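PDB 2X4G: nucleoside-diphosphate-sugar epimerase from Pseudomonas aeruginosa, which probably binds a nicotinamide dinucleotide in a Rossmann-type domain and may act on nucleotide-linked sugars. Local coordinates for residues A[165-168]-A[169-173]; A[125-128]-A[129-132]. All coordinates share one frame; numbering follows the deposited sequence.

Overall arrangement
Following the chain from the N terminus, interaction 2 comes first: strand 121-124 of the central Rossmann sheet ends, and the chain at once makes two overlapping tight turns between Ser126 and Met130. It then runs through a loop into helix 154-171, whose last turns and exit form interaction 1, before strand 176-185 pairs in parallel with strand 121-124. Both contacts are local, each closing no more than a turn or two. They stand in series, neither nesting nor crossing, one near each end of a beta-alpha-beta crossover. Their centres lie about 17 Å apart and their nearest atoms about 6 Å, without touching. Asp163 bridges them: Ala129 packs on it, and it forms a salt bridge with Arg167.

Interaction 1: residues A[165-168]-A[169-173]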
loop_
_atom_site.group_PDB
_atom_site.type_symbol
_atom_site.label_atom_id
_atom_site.label_comp_id
_atom_site.label_asym_id
_atom_site.label_seq_id
_atom_site.Cartn_x
_atom_site.Cartn_y
_atom_site.Cartn_z
ATOM N N GLN A 165 26.873 -0.953 -6.486
ATOM C CA GLN A 165 27.361 -2.300 -6.769
ATOM C C GLN A 165 28.121 -2.357 -8.080
ATOM O O GLN A 165 29.215 -2.926 -8.142
ATOM C CB GLN A 165 26.196 -3.279 -6.835
ATOM C CG GLN A 165 26.596 -4.734 -7.046
ATOM C CD GLN A 165 25.394 -5.652 -7.206
ATOM O OE1 GLN A 165 24.416 -5.289 -7.877
ATOM N NE2 GLN A 165 25.459 -6.849 -6.597
ATOM N N ALA A 166 27.540 -1.774 -9.123
ATOM C CA ALA A 166 28.176 -1.760 -10.442
ATOM C C ALA A 166 29.522 -1.012 -10.410
ATOM O O ALA A 166 30.544 -1.529 -10.881
ATOM C CB ALA A 166 27.232 -1.166 -11.497
ATOM N N ARG A 167 29.533 0.183 -9.829
ATOM C CA ARG A 167 30.778 0.948 -9.714
ATOM C C ARG A 167 31.830 0.156 -8.929
ATOM O O ARG A 167 33.022 0.216 -9.239
ATOM C CB ARG A 167 30.533 2.302 -9.036
ATOM C CG ARG A 167 29.542 3.200 -9.770
ATOM C CD ARG A 167 29.707 4.666 -9.433
ATOM N NE ARG A 167 29.743 4.915 -7.989
ATOM C CZ ARG A 167 28.682 4.903 -7.175
ATOM N NH1 ARG A 167 27.458 4.642 -7.635
ATOM N NH2 ARG A 167 28.836 5.156 -5.881
ATOM N N GLU A 168 31.365 -0.575 -7.915
ATOM C CA GLU A 168 32.194 -1.399 -7.038
ATOM C C GLU A 168 32.861 -2.528 -7.821
ATOM O O GLU A 168 34.022 -2.833 -7.596
ATOM C CB GLU A 168 31.302 -1.908 -5.896
ATOM C CG GLU A 168 31.852 -2.926 -4.888
ATOM C CD GLU A 168 30.693 -3.618 -4.099
ATOM O OE1 GLU A 168 30.224 -4.707 -4.532
ATOM O OE2 GLU A 168 30.216 -3.050 -3.079
ATOM N N GLN A 169 32.145 -3.119 -8.769
ATOM C CA GLN A 169 32.742 -4.116 -9.655
ATOM C C GLN A 169 33.789 -3.484 -10.595
ATOM O O GLN A 169 34.826 -4.081 -10.876
ATOM C CB GLN A 169 31.664 -4.810 -10.496
ATOM C CG GLN A 169 30.527 -5.474 -9.712
ATOM C CD GLN A 169 30.954 -6.732 -8.966
ATOM O OE1 GLN A 169 31.646 -7.589 -9.508
ATOM N NE2 GLN A 169 30.524 -6.848 -7.718
ATOM N N ALA A 170 33.508 -2.285 -11.098
ATOM C CA ALA A 170 34.474 -1.556 -11.922
ATOM C C ALA A 170 35.746 -1.335 -11.122
ATOM O O ALA A 170 36.834 -1.734 -11.541
ATOM C CB ALA A 170 33.900 -0.228 -12.375
ATOM N N ARG A 171 35.594 -0.721 -9.953
ATOM C CA ARG A 171 36.723 -0.456 -9.063
ATOM C C ARG A 171 37.550 -1.701 -8.810
ATOM O O ARG A 171 38.766 -1.606 -8.690
ATOM C CB ARG A 171 36.250 0.107 -7.718
ATOM C CG ARG A 171 36.242 1.631 -7.639
ATOM C CD ARG A 171 35.846 2.123 -6.246
ATOM N NE ARG A 171 34.441 2.543 -6.199
ATOM C CZ ARG A 171 33.438 1.900 -5.590
ATOM N NH1 ARG A 171 33.621 0.755 -4.927
ATOM N NH2 ARG A 171 32.213 2.423 -5.649
ATOM N N ASN A 172 36.896 -2.861 -8.728
ATOM C CA ASN A 172 37.586 -4.134 -8.477
ATOM C C ASN A 172 38.086 -4.854 -9.736
ATOM O O ASN A 172 38.380 -6.052 -9.686
ATOM C CB ASN A 172 36.673 -5.071 -7.684
ATOM C CG ASN A 172 36.415 -4.583 -6.250
ATOM O OD1 ASN A 172 36.986 -3.592 -5.778
ATOM N ND2 ASN A 172 35.542 -5.301 -5.553
ATOM N N GLY A 173 38.179 -4.133 -10.857
ATOM C CA GLY A 173 38.807 -4.647 -12.076
ATOM C C GLY A 173 37.865 -5.334 -13.053
ATOM O O GLY A 173 38.308 -6.025 -13.971
#
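Residues Gln165 to Asn172 are wound together by the last turns of helix 154-171, which ends in a Schellman motif with Gly173 as its C-prime residue. The backbone bonds are the alpha-helical i to i+4 series. Gln169 N donates to Gln165 O (3.0 Å) and Ala170 N to Ala166 O, while Arg171 N reaches Arg167 O at 2.8 Å in a nearly straight bond, N-H...O 175°. The last of them, Asn172 N to Glu168 O, is more bent, where the chain starts to leave the helix. Gly173 N then turns back to Ala170 O (2.8 Å), and Leu174 N to Gln169 O. Glycine suits this corner because its positive phi would press a side chain against the preceding carbonyl.

The inward-facing residues meet both apolar and polar partners. Small Ala166 fits between helix 98-116 and strand 176-185, touching Tyr110, Val176 and Ile178. Gln165, its CG anti to the backbone N (chi1 -177°), extends toward helix 98-116, where OE1 is hydrogen-bonded to Thr106. Gln169 CG, set beside its own backbone N (chi1 -56°), lies 3.3 Å from Gln165 O; the bend at chi2 then turns only the amide end.

Toward the more exposed side come the charged groups. Arg167, which also touches Ile178, forms salt bridges through NH1 with Asp163 and through NH2 with Glu164, acidic partners that would offset the nearby Arg171, whose NH2 is 4.2 Å from Arg167 NE and has a long, weak ion pair with Glu164. Rather than pairing with Glu168, whose OE2 stays 5.4 Å from Arg171 NH1, the Arg171 chain bends at chi3 and lays its guanidinium flat over the preceding turn. One face covers the backbone there, and NH1 ends 3.3 Å from Glu168 CA.

Interaction 2: residues A[125-128]-A[129-132]; sequences GSAY and AMPR
Ser126, Ala127, Ala129 and Met130 meet in a local backbone contact, two successive i to i+3 turns in the loop that follows strand 121-124. Ala129 N donates to Ser126 O and Met130 N to Ala127 O, both at 3.2 Å. Each N-H stands above the plane of the carbonyl, about 60° out of it, as the tight 3-10 winding brings the donor in over the C=O group. The start is fixed by an ST turn: Ser126 OG accepts from Tyr128 N (2.9 Å), a role suited to a short hydroxyl side chain.

In this Rossmann fold the loop leaves the C-terminal end of a parallel strand, the edge where relatives bind cofactor and substrate. Gly125 still bonds through its backbone to Gly179 of the neighbouring strand, and Ser126 packs on Lys159 of helix 154-171. Small Ala129 fits against Asp163 of the same helix, and Ala129 CB lies 3.4 Å from Ser126 O. The Tyr128 ring has Ser126 OG at its edge, in plane, and its OH is hydrogen-bonded to Arg214. Met130, flexible and apolar, rests on Arg238 and Leu240; bent at chi3 (-62°), its chain returns Met130 CE to 3.7 Å from Ala127 CB.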
loop_
_atom_site.group_PDB
_atom_site.type_symbol
_atom_site.label_atom_id
_atom_site.label_comp_id
_atom_site.label_asym_id
_atom_site.label_seq_id
_atom_site.Cartn_x
_atom_site.Cartn_y
_atom_site.Cartn_z
ATOM N N GLY A 125 21.267 1.081 -15.392
ATOM C CA GLY A 125 20.874 1.734 -14.147
ATOM C C GLY A 125 19.676 2.683 -14.215
ATOM O O GLY A 125 18.930 2.717 -15.200
ATOM N N SER A 126 19.514 3.463 -13.152
ATOM C CA SER A 126 18.411 4.382 -13.008
ATOM C C SER A 126 18.886 5.718 -12.506
ATOM O O SER A 126 19.869 5.811 -11.771
ATOM C CB SER A 126 17.430 3.849 -12.001
ATOM O OG SER A 126 16.603 4.895 -11.552
ATOM N N ALA A 127 18.145 6.753 -12.876
ATOM C CA ALA A 127 18.492 8.118 -12.540
ATOM C C ALA A 127 18.127 8.405 -11.096
ATOM O O ALA A 127 18.492 9.458 -10.558
ATOM C CB ALA A 127 17.774 9.082 -13.466
ATOM N N TYR A 128 17.382 7.480 -10.483
ATOM C CA TYR A 128 17.005 7.587 -9.072
ATOM C C TYR A 128 18.154 7.182 -8.139
ATOM O O TYR A 128 18.103 7.464 -6.926
ATOM C CB TYR A 128 15.732 6.790 -8.790
ATOM C CG TYR A 128 14.498 7.408 -9.413
ATOM C CD1 TYR A 128 13.701 8.298 -8.700
ATOM C CD2 TYR A 128 14.129 7.115 -10.721
ATOM C CE1 TYR A 128 12.566 8.873 -9.285
ATOM C CE2 TYR A 128 12.999 7.685 -11.305
ATOM C CZ TYR A 128 12.230 8.558 -10.588
ATOM O OH TYR A 128 11.118 9.120 -11.175
ATOM N N ALA A 129 19.201 6.567 -8.701
ATOM C CA ALA A 129 20.458 6.374 -7.972
ATOM C C ALA A 129 21.182 7.711 -7.723
ATOM O O ALA A 129 22.134 7.761 -6.961
ATOM C CB ALA A 129 21.383 5.393 -8.709
ATOM N N MET A 130 20.735 8.784 -8.364
ATOM C CA MET A 130 21.372 10.079 -8.226
ATOM C C MET A 130 20.502 10.962 -7.357
ATOM O O MET A 130 19.279 10.826 -7.376
ATOM C CB MET A 130 21.552 10.742 -9.586
ATOM C CG MET A 130 22.117 9.846 -10.680
ATOM S SD MET A 130 22.327 10.789 -12.223
ATOM C CE MET A 130 20.643 11.287 -12.611
ATOM N N PRO A 131 21.132 11.856 -6.571
ATOM C CA PRO A 131 20.373 12.869 -5.863
ATOM C C PRO A 131 19.963 13.983 -6.814
ATOM O O PRO A 131 20.422 14.027 -7.958
ATOM C CB PRO A 131 21.367 13.384 -4.820
ATOM C CG PRO A 131 22.687 13.188 -5.440
ATOM C CD PRO A 131 22.568 11.926 -6.245
ATOM N N ARG A 132 19.106 14.875 -6.329
ATOM C CA ARG A 132 18.563 15.960 -7.137
ATOM C C ARG A 132 19.629 17.044 -7.314
ATOM O O ARG A 132 20.367 17.342 -6.394
ATOM C CB ARG A 132 17.303 16.508 -6.456
ATOM C CG ARG A 132 16.529 17.556 -7.260
ATOM C CD ARG A 132 15.236 17.974 -6.545
ATOM N NE ARG A 132 14.260 16.887 -6.533
ATOM C CZ ARG A 132 13.511 16.525 -7.575
ATOM N NH1 ARG A 132 13.608 17.164 -8.745
ATOM N NH2 ARG A 132 12.662 15.508 -7.454
#